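PDB 2OF8: avidin-related protein 4/5 from Gallus gallus, which binds a biotinyl 4-nitroanilide and, as a tetrameric avidin relative, probably biotin itself, its loops probably influencing the hydrolysis of active biotin esters. Local coordinates for residues Tyr33-Ala38 with Trp68-Ser73; Thr75-Gln80 with Leu91-Leu96; Leu97-Asn102 with Ala110-Tyr115. The protein carries 2 engineered substitutions. All coordinates share one frame; numbering follows the deposited sequence.

Contact 1 (Tyr33-Ala38 with Trp68-Ser73); sequences YLTAVA and WNFSES. With BNI (5-(2-oxo-hexahydro-thieno[3,4-D]imidazol-6-yl)-pentanoic acid (4-nitro-phenyl)-amide), chain C.
Tyr33 and Trp68 meet in an offset edge-to-face pair: the six-membered ring of Trp68 turns its edge to the face of the phenol, the planes standing at 89° and the centroids 5.5 Å apart. This is the tight end of the contact, with Tyr33 CD1 only 3.6 Å from Trp68 CH2. Thr35 closes in beside the pair, its methyl CG2 lying 3.7 Å from Trp68 CZ3. Because Thr35 OG1 is anti to the backbone N (chi1 -178°), the hydroxyl faces the ligand, where it accepts a nearly straight bond from BNI N2 at 2.9 Å and donates to Val37 O, on a lone pair of that carbonyl. Tyr33 OH, donating in turn, reaches the ureido oxygen BNI O3 at 2.7 Å. The methylene BNI C9 rests over one face of the indole, whose NE1 is held by Thr75. In the conformer described, buried Ser73 OG accepts a bond from the anilide nitrogen BNI N17 and shares another with Ser71 OG, though a second conformer makes both less certain.

Packing is looser at partly exposed Phe70 and Ser71. Phe70 approaches Thr35 CG2 only obliquely, its CE2 3.9 Å from Ala38 CB, and Ser71 OG stays 4.0 Å from BNI N17. A polar, tightly fitted inner end for the ureido head, followed by aromatic walls along the aliphatic tail, is the pattern of the avidin biotin-binding site.

Contact 2 (Thr75-Gln80 with Leu91-Leu96); sequences TVFTGQ and LKTMWL. With BNI (5-(2-oxo-hexahydro-thieno[3,4-D]imidazol-6-yl)-pentanoic acid (4-nitro-phenyl)-amide), chain C.
Phe77 and Trp95 run alongside each other in the same direction, so that Phe77 CE2 comes within 3.7 Å of Trp95 CD1, the two rings being oblique to each other. A CH-pi contact joins them as well: Trp95 CB sits over one face of the phenyl ring, 4.0 Å from its centroid. With its CG between the backbone N and the carbonyl carbon (chi1 54°), Trp95 lays its indole beneath the ligand, and BNI C6 lies over the ring system, 3.2 Å from Trp95 CE2. Thr75 adds its hydroxyl next to the thioether, with OG1, the oxygen that also holds the indole N-H of Trp68, 3.4 Å from BNI S1.

These groups project from an antiparallel hairpin of the avidin barrel, strands 74-83 and 89-98, on the face that looks into the barrel. One step further out, Thr93 OG1 stands at the edge of the Phe77 ring and is itself fixed by a bond to Asn116 O. Opposite Thr93 comes Gly79, where a side chain would run into Lys92 O. Backbone bonds in both directions join the hydrogen-bonded pairs Val76-Leu96, Thr78-Met94 and Gln80-Lys92, Val76 N lying 2.9 Å from Leu96 O. On the opposite face of the sheet, which carries Val76, Thr78, Met94 and Leu96, Val76 CG2 meets Leu96 CB, and beyond them Leu96 packs on Val113 of the third subunit and Thr78 on Arg98 of the second.

Contact 3 (Leu97-Asn102 with Ala110-Tyr115); sequences LRSSVN and ATRVGY. With BNI (5-(2-oxo-hexahydro-thieno[3,4-D]imidazol-6-yl)-pentanoic acid (4-nitro-phenyl)-amide), chain C.
Leu97 O is gripped by two hydrogen bonds, from Arg112 N at 2.9 Å and from a water, and Thr111 CA adds a CA-H...O contact. The water also accepts from Arg112 NH1 at 2.8 Å, in the guanidinium plane, and bonds to Ser99 OG in one of that residue's two modelled positions. This water and Lys109 O of the third subunit, which accepts from Arg112 NE, hold the flat group beside the ligand, the nitro oxygen BNI O27 lying over one face, 3.0 Å from Arg112 CZ.

On the other face of the sheet Arg98 bends at chi2 (70°), bringing its guanidinium flat over Ala110, with CZ 3.4 Å from Ala110 CB. Its NE donates to Ser99 O, its NH1 reaches Thr111 OG1 through a second water, and its NH2 forms a salt bridge with Asp107. A leucine in its place would probably leave Asp107 without its mate and Ala110 CB without this flat cover. Ser99 N donates to Ala110 O at 2.8 Å, next to the Arg98-Thr111 pair.

The contact thus lies where strands 89-98 and 111-120 adjoin in the barrel, while Thr111 and Val113 carry backbone bonds to the third subunit.

How the contacts relate
Along the chain the three contacts follow one another without overlap, and all belong to the same eight-stranded antiparallel barrel. Contacts 2 and 3, their centres about 14 Å apart, share strand 89-98, which lies between strands 74-83 and 111-120. Contact 1 joins the end of strand 28-34 and the loop behind it to the loop that leads into strand 74-83; its centre is about 16 Å from that of contact 2 and about 12 Å from that of contact 3. One ligand touches all three: contacts 1 and 2 both border its bicyclic head, contact 1 also its chain, and contact 3 its nitroanilide end. Each also meets the second subunit, so pocket and tetramer are built from the same segments.

Contact 1 (Tyr33-Ala38 with Trp68-Ser73)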
loop_
_atom_site.group_PDB
_atom_site.type_symbol
_atom_site.label_atom_id
_atom_site.label_comp_id
_atom_site.label_asym_id
_atom_site.label_seq_id
_atom_site.Cartn_x
_atom_site.Cartn_y
_atom_site.Cartn_z
ATOM N N TYR A 33 -19.450 -5.280 -10.377
ATOM C CA TYR A 33 -18.106 -5.820 -10.479
ATOM C C TYR A 33 -18.209 -7.335 -10.374
ATOM O O TYR A 33 -18.751 -7.849 -9.401
ATOM C CB TYR A 33 -17.223 -5.264 -9.351
ATOM C CG TYR A 33 -15.739 -5.328 -9.632
ATOM C CD1 TYR A 33 -15.036 -6.524 -9.538
ATOM C CD2 TYR A 33 -15.030 -4.191 -9.985
ATOM C CE1 TYR A 33 -13.666 -6.577 -9.799
ATOM C CE2 TYR A 33 -13.669 -4.234 -10.245
ATOM C CZ TYR A 33 -12.989 -5.421 -10.159
ATOM O OH TYR A 33 -11.641 -5.423 -10.421
ATOM N N LEU A 34 -17.686 -8.038 -11.374
ATOM C CA LEU A 34 -17.598 -9.491 -11.380
ATOM C C LEU A 34 -16.117 -9.846 -11.302
ATOM O O LEU A 34 -15.389 -9.749 -12.291
ATOM C CB LEU A 34 -18.242 -10.084 -12.634
ATOM C CG LEU A 34 -18.363 -11.612 -12.609
ATOM C CD1 LEU A 34 -19.238 -12.092 -11.476
ATOM C CD2 LEU A 34 -18.908 -12.115 -13.943
ATOM N N THR A 35 -15.656 -10.184 -10.107
ATOM C CA THR A 35 -14.263 -10.551 -9.943
ATOM C C THR A 35 -13.989 -11.941 -10.506
ATOM O O THR A 35 -14.796 -12.853 -10.356
ATOM C CB THR A 35 -13.800 -10.440 -8.482
ATOM O OG1 THR A 35 -12.403 -10.775 -8.425
ATOM C CG2 THR A 35 -14.555 -11.387 -7.522
ATOM N N ALA A 36 -12.836 -12.089 -11.153
ATOM C CA ALA A 36 -12.403 -13.391 -11.656
ATOM C C ALA A 36 -11.836 -14.268 -10.546
ATOM O O ALA A 36 -11.778 -15.489 -10.708
ATOM C CB ALA A 36 -11.371 -13.218 -12.763
ATOM N N VAL A 37 -11.389 -13.639 -9.454
ATOM C CA VAL A 37 -10.681 -14.310 -8.375
ATOM C C VAL A 37 -11.251 -13.905 -7.014
ATOM O O VAL A 37 -11.792 -12.810 -6.839
ATOM C CB VAL A 37 -9.159 -14.006 -8.396
ATOM C CG1 VAL A 37 -8.518 -14.606 -9.642
ATOM C CG2 VAL A 37 -8.875 -12.504 -8.301
ATOM N N ALA A 38 -11.120 -14.799 -6.051
ATOM C CA ALA A 38 -11.511 -14.524 -4.678
ATOM C C ALA A 38 -10.848 -15.567 -3.795
ATOM O O ALA A 38 -10.319 -16.565 -4.284
ATOM C CB ALA A 38 -13.017 -14.607 -4.509
ATOM N N TRP A 68 -18.515 -6.591 -1.677
ATOM C CA TRP A 68 -18.641 -7.966 -2.144
ATOM C C TRP A 68 -19.906 -8.570 -1.537
ATOM O O TRP A 68 -20.119 -8.499 -0.335
ATOM C CB TRP A 68 -17.399 -8.787 -1.783
ATOM C CG TRP A 68 -16.164 -8.163 -2.336
ATOM C CD1 TRP A 68 -15.187 -7.533 -1.630
ATOM C CD2 TRP A 68 -15.815 -8.011 -3.723
ATOM N NE1 TRP A 68 -14.233 -7.029 -2.477
ATOM C CE2 TRP A 68 -14.596 -7.303 -3.768
ATOM C CE3 TRP A 68 -16.389 -8.426 -4.931
ATOM C CZ2 TRP A 68 -13.952 -6.994 -4.961
ATOM C CZ3 TRP A 68 -15.748 -8.119 -6.124
ATOM C CH2 TRP A 68 -14.541 -7.416 -6.130
ATOM N N ASN A 69 -20.743 -9.173 -2.373
ATOM C CA ASN A 69 -22.025 -9.703 -1.911
ATOM C C ASN A 69 -21.921 -11.122 -1.379
ATOM O O ASN A 69 -22.923 -11.692 -0.950
ATOM C CB ASN A 69 -23.060 -9.653 -3.036
ATOM C CG ASN A 69 -23.769 -8.315 -3.133
ATOM O OD1 ASN A 69 -23.513 -7.381 -2.371
ATOM N ND2 ASN A 69 -24.682 -8.222 -4.089
ATOM N N PHE A 70 -20.717 -11.683 -1.411
ATOM C CA PHE A 70 -20.461 -13.074 -1.041
ATOM C C PHE A 70 -19.381 -13.197 0.032
ATOM O O PHE A 70 -18.953 -14.302 0.355
ATOM C CB PHE A 70 -20.053 -13.873 -2.290
ATOM C CG PHE A 70 -18.839 -13.323 -2.979
ATOM C CD1 PHE A 70 -18.957 -12.324 -3.927
ATOM C CD2 PHE A 70 -17.573 -13.790 -2.661
ATOM C CE1 PHE A 70 -17.834 -11.799 -4.551
ATOM C CE2 PHE A 70 -16.450 -13.261 -3.288
ATOM C CZ PHE A 70 -16.588 -12.268 -4.228
ATOM N N SER A 71 -18.937 -12.058 0.565
ATOM C CA SER A 71 -17.843 -12.000 1.522
ATOM C C SER A 71 -18.130 -10.863 2.498
ATOM O O SER A 71 -18.889 -9.955 2.180
ATOM C CB SER A 71 -16.535 -11.720 0.759
ATOM O OG SER A 71 -15.404 -11.541 1.593
ATOM N N GLU A 72 -17.495 -10.895 3.662
ATOM C CA GLU A 72 -17.536 -9.767 4.598
ATOM C C GLU A 72 -16.478 -8.707 4.312
ATOM O O GLU A 72 -16.423 -7.690 5.001
ATOM C CB GLU A 72 -17.405 -10.273 6.039
ATOM C CG GLU A 72 -18.569 -11.124 6.504
ATOM C CD GLU A 72 -19.886 -10.414 6.332
ATOM O OE1 GLU A 72 -20.000 -9.246 6.774
ATOM O OE2 GLU A 72 -20.802 -11.009 5.726
ATOM N N SER A 73 -15.647 -8.954 3.300
ATOM C CA SER A 73 -14.584 -8.044 2.906
ATOM C C SER A 73 -15.103 -6.914 1.999
ATOM O O SER A 73 -16.211 -6.983 1.467
ATOM C CB SER A 73 -13.446 -8.821 2.221
ATOM O OG SER A 73 -13.847 -9.379 0.979
HETATM C C1 BNI C . -12.319 -11.647 -1.586
HETATM C C10 BNI C . -13.403 -10.844 -2.317
HETATM C C9 BNI C . -13.062 -10.598 -3.782
HETATM C C8 BNI C . -11.815 -9.738 -3.931
HETATM C C7 BNI C . -11.325 -9.710 -5.364
HETATM C C2 BNI C . -10.028 -8.829 -5.501
HETATM C C6 BNI C . -8.674 -6.726 -5.917
HETATM C C4 BNI C . -9.277 -8.988 -6.855
HETATM C C5 BNI C . -8.412 -7.728 -7.047
HETATM C C3 BNI C . -9.815 -7.988 -8.857
HETATM O O2 BNI C . -11.755 -12.597 -2.122
HETATM O O3 BNI C . -10.364 -7.769 -9.969
HETATM N N1 BNI C . -8.841 -7.244 -8.335
HETATM N N2 BNI C . -10.124 -8.983 -8.034
HETATM S S1 BNI C . -10.397 -7.039 -5.424
HETATM N N17 BNI C . -11.933 -11.264 -0.368
HETATM C C18 BNI C . -11.039 -11.802 0.521
HETATM C C20 BNI C . -11.379 -11.953 1.900
HETATM C C21 BNI C . -10.420 -12.513 2.815
HETATM C C22 BNI C . -9.111 -12.939 2.333
HETATM C C23 BNI C . -8.771 -12.791 0.949
HETATM C C24 BNI C . -9.719 -12.234 0.042
HETATM N N25 BNI C . -8.125 -13.534 3.315
HETATM O O26 BNI C . -8.398 -13.653 4.474
HETATM O O27 BNI C . -7.041 -13.898 2.964
#

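Contact 2 (Thr75-Gln80 with Leu91-Leu96)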
loop_
_atom_site.group_PDB
_atom_site.type_symbol
_atom_site.label_atom_id
_atom_site.label_comp_id
_atom_site.label_asym_id
_atom_site.label_seq_id
_atom_site.Cartn_x
_atom_site.Cartn_y
_atom_site.Cartn_z
ATOM N N THR A 75 -13.397 -3.993 -1.043
ATOM C CA THR A 75 -12.248 -3.438 -1.766
ATOM C C THR A 75 -12.510 -2.001 -2.165
ATOM O O THR A 75 -13.616 -1.661 -2.570
ATOM C CB THR A 75 -11.926 -4.265 -3.008
ATOM O OG1 THR A 75 -11.680 -5.606 -2.582
ATOM C CG2 THR A 75 -10.650 -3.774 -3.716
ATOM N N VAL A 76 -11.477 -1.165 -2.076
ATOM C CA VAL A 76 -11.494 0.151 -2.695
ATOM C C VAL A 76 -10.422 0.206 -3.784
ATOM O O VAL A 76 -9.335 -0.355 -3.634
ATOM C CB VAL A 76 -11.300 1.292 -1.678
ATOM C CG1 VAL A 76 -12.491 1.366 -0.728
ATOM C CG2 VAL A 76 -9.999 1.149 -0.897
ATOM N N PHE A 77 -10.767 0.877 -4.880
ATOM C CA PHE A 77 -9.883 1.124 -6.009
ATOM C C PHE A 77 -9.747 2.629 -6.188
ATOM O O PHE A 77 -10.741 3.359 -6.094
ATOM C CB PHE A 77 -10.470 0.584 -7.318
ATOM C CG PHE A 77 -10.520 -0.914 -7.424
ATOM C CD1 PHE A 77 -11.528 -1.631 -6.800
ATOM C CD2 PHE A 77 -9.605 -1.611 -8.201
ATOM C CE1 PHE A 77 -11.614 -3.018 -6.928
ATOM C CE2 PHE A 77 -9.694 -3.004 -8.334
ATOM C CZ PHE A 77 -10.693 -3.695 -7.687
ATOM N N THR A 78 -8.548 3.094 -6.508
ATOM C CA THR A 78 -8.380 4.467 -6.965
ATOM C C THR A 78 -7.408 4.492 -8.125
ATOM O O THR A 78 -6.541 3.629 -8.247
ATOM C CB THR A 78 -7.955 5.370 -5.794
ATOM O OG1 THR A 78 -7.997 6.747 -6.188
ATOM C CG2 THR A 78 -6.528 5.091 -5.335
ATOM N N GLY A 79 -7.546 5.474 -8.993
ATOM C CA GLY A 79 -6.709 5.529 -10.168
ATOM C C GLY A 79 -7.041 6.703 -11.044
ATOM O O GLY A 79 -7.706 7.654 -10.626
ATOM N N GLN A 80 -6.566 6.609 -12.278
ATOM C CA GLN A 80 -6.736 7.669 -13.255
ATOM C C GLN A 80 -7.074 7.049 -14.605
ATOM O O GLN A 80 -6.573 5.974 -14.953
ATOM C CB GLN A 80 -5.465 8.538 -13.321
ATOM C CG GLN A 80 -5.605 9.782 -14.173
ATOM C CD GLN A 80 -4.467 10.799 -14.055
ATOM O OE1 GLN A 80 -4.534 11.857 -14.711
ATOM N NE2 GLN A 80 -3.459 10.522 -13.267
ATOM N N LEU A 91 -7.611 2.515 -17.550
ATOM C CA LEU A 91 -7.670 2.862 -16.137
ATOM C C LEU A 91 -6.481 2.229 -15.444
ATOM O O LEU A 91 -6.352 1.007 -15.410
ATOM C CB LEU A 91 -8.953 2.376 -15.463
ATOM C CG LEU A 91 -10.267 2.645 -16.181
ATOM C CD1 LEU A 91 -11.415 2.123 -15.350
ATOM C CD2 LEU A 91 -10.440 4.127 -16.466
ATOM N N LYS A 92 -5.612 3.062 -14.888
ATOM C CA LYS A 92 -4.512 2.599 -14.052
ATOM C C LYS A 92 -4.973 2.731 -12.615
ATOM O O LYS A 92 -5.292 3.834 -12.180
ATOM C CB LYS A 92 -3.255 3.446 -14.281
ATOM C CG LYS A 92 -2.663 3.334 -15.677
ATOM C CD LYS A 92 -2.025 1.975 -15.949
ATOM C CE LYS A 92 -0.698 1.779 -15.233
ATOM N NZ LYS A 92 -0.127 0.420 -15.442
ATOM N N THR A 93 -5.036 1.619 -11.893
ATOM C CA THR A 93 -5.543 1.616 -10.531
ATOM C C THR A 93 -4.652 0.868 -9.561
ATOM O O THR A 93 -3.882 -0.038 -9.927
ATOM C CB THR A 93 -6.972 0.997 -10.411
ATOM O OG1 THR A 93 -6.933 -0.432 -10.530
ATOM C CG2 THR A 93 -7.921 1.516 -11.470
ATOM N N MET A 94 -4.835 1.236 -8.307
ATOM C CA MET A 94 -4.372 0.445 -7.196
ATOM C C MET A 94 -5.512 0.268 -6.235
ATOM O O MET A 94 -6.460 1.057 -6.209
ATOM C CB MET A 94 -3.180 1.108 -6.540
ATOM C CG MET A 94 -2.015 1.193 -7.503
ATOM S SD MET A 94 -0.468 1.477 -6.724
ATOM C CE MET A 94 -0.190 -0.093 -5.966
ATOM N N TRP A 95 -5.413 -0.785 -5.445
ATOM C CA TRP A 95 -6.517 -1.176 -4.586
ATOM C C TRP A 95 -6.052 -1.607 -3.218
ATOM O O TRP A 95 -4.911 -2.028 -3.022
ATOM C CB TRP A 95 -7.383 -2.264 -5.243
ATOM C CG TRP A 95 -6.661 -3.498 -5.708
ATOM C CD1 TRP A 95 -6.317 -3.802 -6.984
ATOM C CD2 TRP A 95 -6.234 -4.610 -4.909
ATOM N NE1 TRP A 95 -5.703 -5.030 -7.039
ATOM C CE2 TRP A 95 -5.649 -5.553 -5.777
ATOM C CE3 TRP A 95 -6.335 -4.933 -3.551
ATOM C CZ2 TRP A 95 -5.136 -6.769 -5.327
ATOM C CZ3 TRP A 95 -5.822 -6.137 -3.108
ATOM C CH2 TRP A 95 -5.223 -7.037 -3.992
ATOM N N LEU A 96 -6.982 -1.484 -2.272
ATOM C CA LEU A 96 -6.857 -2.054 -0.931
ATOM C C LEU A 96 -8.057 -2.963 -0.690
ATOM O O LEU A 96 -9.204 -2.561 -0.906
ATOM C CB LEU A 96 -6.861 -0.974 0.154
ATOM C CG LEU A 96 -5.700 0.014 0.126
ATOM C CD1 LEU A 96 -5.958 1.136 1.117
ATOM C CD2 LEU A 96 -4.372 -0.651 0.418
HETATM C C1 BNI C . -12.319 -11.647 -1.586
HETATM C C10 BNI C . -13.403 -10.844 -2.317
HETATM C C9 BNI C . -13.062 -10.598 -3.782
HETATM C C8 BNI C . -11.815 -9.738 -3.931
HETATM C C7 BNI C . -11.325 -9.710 -5.364
HETATM C C2 BNI C . -10.028 -8.829 -5.501
HETATM C C6 BNI C . -8.674 -6.726 -5.917
HETATM C C4 BNI C . -9.277 -8.988 -6.855
HETATM C C5 BNI C . -8.412 -7.728 -7.047
HETATM C C3 BNI C . -9.815 -7.988 -8.857
HETATM O O2 BNI C . -11.755 -12.597 -2.122
HETATM O O3 BNI C . -10.364 -7.769 -9.969
HETATM N N1 BNI C . -8.841 -7.244 -8.335
HETATM N N2 BNI C . -10.124 -8.983 -8.034
HETATM S S1 BNI C . -10.397 -7.039 -5.424
HETATM N N17 BNI C . -11.933 -11.264 -0.368
HETATM C C18 BNI C . -11.039 -11.802 0.521
HETATM C C20 BNI C . -11.379 -11.953 1.900
HETATM C C21 BNI C . -10.420 -12.513 2.815
HETATM C C22 BNI C . -9.111 -12.939 2.333
HETATM C C23 BNI C . -8.771 -12.791 0.949
HETATM C C24 BNI C . -9.719 -12.234 0.042
HETATM N N25 BNI C . -8.125 -13.534 3.315
HETATM O O26 BNI C . -8.398 -13.653 4.474
HETATM O O27 BNI C . -7.041 -13.898 2.964
#

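Contact 3 (Leu97-Asn102 with Ala110-Tyr115)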
loop_
_atom_site.group_PDB
_atom_site.type_symbol
_atom_site.label_atom_id
_atom_site.label_comp_id
_atom_site.label_asym_id
_atom_site.label_seq_id
_atom_site.Cartn_x
_atom_site.Cartn_y
_atom_site.Cartn_z
ATOM N N LEU A 97 -7.789 -4.191 -0.258
ATOM C CA LEU A 97 -8.804 -5.179 0.065
ATOM C C LEU A 97 -8.778 -5.387 1.577
ATOM O O LEU A 97 -7.780 -5.873 2.133
ATOM C CB LEU A 97 -8.543 -6.484 -0.690
ATOM C CG LEU A 97 -9.337 -7.744 -0.317
ATOM C CD1 LEU A 97 -10.841 -7.636 -0.304
ATOM C CD2 LEU A 97 -8.950 -8.872 -1.262
ATOM N N ARG A 98 -9.870 -4.989 2.231
ATOM C CA ARG A 98 -10.037 -5.123 3.663
ATOM C C ARG A 98 -10.821 -6.381 3.985
ATOM O O ARG A 98 -11.983 -6.513 3.611
ATOM C CB ARG A 98 -10.793 -3.921 4.219
ATOM C CG ARG A 98 -11.114 -4.047 5.694
ATOM C CD ARG A 98 -9.908 -3.958 6.567
ATOM N NE ARG A 98 -10.139 -4.466 7.913
ATOM C CZ ARG A 98 -9.475 -4.047 8.987
ATOM N NH1 ARG A 98 -8.624 -3.036 8.916
ATOM N NH2 ARG A 98 -9.675 -4.649 10.143
ATOM N N SER A 99 -10.177 -7.296 4.701
ATOM C CA SER A 99 -10.847 -8.462 5.248
ATOM C C SER A 99 -11.451 -8.148 6.606
ATOM O O SER A 99 -11.023 -7.232 7.304
ATOM C CB SER A 99 -9.868 -9.621 5.393
ATOM O OG SER A 99 -9.403 -10.048 4.128
ATOM N N SER A 100 -12.460 -8.928 6.973
ATOM C CA SER A 100 -13.070 -8.829 8.282
ATOM C C SER A 100 -12.314 -9.722 9.250
ATOM O O SER A 100 -12.160 -10.922 9.004
ATOM C CB SER A 100 -14.517 -9.296 8.196
ATOM O OG SER A 100 -15.106 -9.380 9.478
ATOM N N VAL A 101 -11.844 -9.142 10.345
ATOM C CA VAL A 101 -11.242 -9.926 11.414
ATOM C C VAL A 101 -12.081 -9.825 12.687
ATOM O O VAL A 101 -12.938 -8.951 12.823
ATOM C CB VAL A 101 -9.770 -9.536 11.675
ATOM C CG1 VAL A 101 -8.922 -9.853 10.454
ATOM C CG2 VAL A 101 -9.635 -8.072 12.086
ATOM N N ASN A 102 -11.823 -10.745 13.610
ATOM C CA ASN A 102 -12.682 -10.954 14.776
ATOM C C ASN A 102 -12.607 -9.840 15.805
ATOM O O ASN A 102 -13.598 -9.520 16.463
ATOM C CB ASN A 102 -12.336 -12.289 15.452
ATOM C CG ASN A 102 -12.717 -13.488 14.606
ATOM O OD1 ASN A 102 -13.507 -13.380 13.663
ATOM N ND2 ASN A 102 -12.160 -14.646 14.942
ATOM N N ALA A 110 -5.231 -7.389 8.181
ATOM C CA ALA A 110 -6.505 -7.347 7.474
ATOM C C ALA A 110 -6.529 -6.571 6.161
ATOM O O ALA A 110 -7.589 -6.483 5.554
ATOM C CB ALA A 110 -7.575 -6.781 8.392
ATOM N N THR A 111 -5.414 -5.985 5.726
ATOM C CA THR A 111 -5.434 -5.159 4.522
ATOM C C THR A 111 -4.415 -5.625 3.501
ATOM O O THR A 111 -3.212 -5.602 3.744
ATOM C CB THR A 111 -5.192 -3.685 4.843
ATOM O OG1 THR A 111 -6.127 -3.246 5.842
ATOM C CG2 THR A 111 -5.473 -2.820 3.610
ATOM N N ARG A 112 -4.910 -6.027 2.336
ATOM C CA ARG A 112 -4.089 -6.390 1.186
ATOM C C ARG A 112 -4.049 -5.220 0.203
ATOM O O ARG A 112 -4.975 -4.401 0.160
ATOM C CB ARG A 112 -4.655 -7.631 0.502
ATOM C CG ARG A 112 -4.370 -8.912 1.245
ATOM C CD ARG A 112 -5.159 -10.093 0.736
ATOM N NE ARG A 112 -4.723 -11.334 1.380
ATOM C CZ ARG A 112 -5.011 -11.700 2.638
ATOM N NH1 ARG A 112 -5.799 -10.969 3.421
ATOM N NH2 ARG A 112 -4.514 -12.840 3.113
ATOM N N VAL A 113 -2.974 -5.160 -0.581
ATOM C CA VAL A 113 -2.784 -4.127 -1.580
ATOM C C VAL A 113 -2.414 -4.775 -2.909
ATOM O O VAL A 113 -1.792 -5.836 -2.954
ATOM C CB VAL A 113 -1.707 -3.104 -1.109
ATOM C CG1 VAL A 113 -0.334 -3.746 -0.945
ATOM C CG2 VAL A 113 -1.635 -1.896 -2.034
ATOM N N GLY A 114 -2.776 -4.107 -3.989
ATOM C CA GLY A 114 -2.404 -4.563 -5.313
ATOM C C GLY A 114 -2.728 -3.532 -6.367
ATOM O O GLY A 114 -3.092 -2.399 -6.066
ATOM N N TYR A 115 -2.550 -3.932 -7.620
ATOM C CA TYR A 115 -2.806 -3.075 -8.770
ATOM C C TYR A 115 -3.815 -3.721 -9.702
ATOM O O TYR A 115 -4.032 -4.928 -9.663
ATOM C CB TYR A 115 -1.515 -2.779 -9.547
ATOM C CG TYR A 115 -0.989 -3.910 -10.424
ATOM C CD1 TYR A 115 -1.295 -3.963 -11.784
ATOM C CD2 TYR A 115 -0.149 -4.891 -9.909
ATOM C CE1 TYR A 115 -0.795 -4.967 -12.595
ATOM C CE2 TYR A 115 0.358 -5.905 -10.719
ATOM C CZ TYR A 115 0.038 -5.932 -12.058
ATOM O OH TYR A 115 0.564 -6.930 -12.856
HETATM C C1 BNI C . -12.319 -11.647 -1.586
HETATM C C10 BNI C . -13.403 -10.844 -2.317
HETATM C C9 BNI C . -13.062 -10.598 -3.782
HETATM C C8 BNI C . -11.815 -9.738 -3.931
HETATM C C7 BNI C . -11.325 -9.710 -5.364
HETATM C C2 BNI C . -10.028 -8.829 -5.501
HETATM C C6 BNI C . -8.674 -6.726 -5.917
HETATM C C4 BNI C . -9.277 -8.988 -6.855
HETATM C C5 BNI C . -8.412 -7.728 -7.047
HETATM C C3 BNI C . -9.815 -7.988 -8.857
HETATM O O2 BNI C . -11.755 -12.597 -2.122
HETATM O O3 BNI C . -10.364 -7.769 -9.969
HETATM N N1 BNI C . -8.841 -7.244 -8.335
HETATM N N2 BNI C . -10.124 -8.983 -8.034
HETATM S S1 BNI C . -10.397 -7.039 -5.424
HETATM N N17 BNI C . -11.933 -11.264 -0.368
HETATM C C18 BNI C . -11.039 -11.802 0.521
HETATM C C20 BNI C . -11.379 -11.953 1.900
HETATM C C21 BNI C . -10.420 -12.513 2.815
HETATM C C22 BNI C . -9.111 -12.939 2.333
HETATM C C23 BNI C . -8.771 -12.791 0.949
HETATM C C24 BNI C . -9.719 -12.234 0.042
HETATM N N25 BNI C . -8.125 -13.534 3.315
HETATM O O26 BNI C . -8.398 -13.653 4.474
HETATM O O27 BNI C . -7.041 -13.898 2.964
HETATM O O HOH W 1 -7.370 -8.623 3.038
HETATM O O HOH W 2 -7.870 -1.269 6.643
#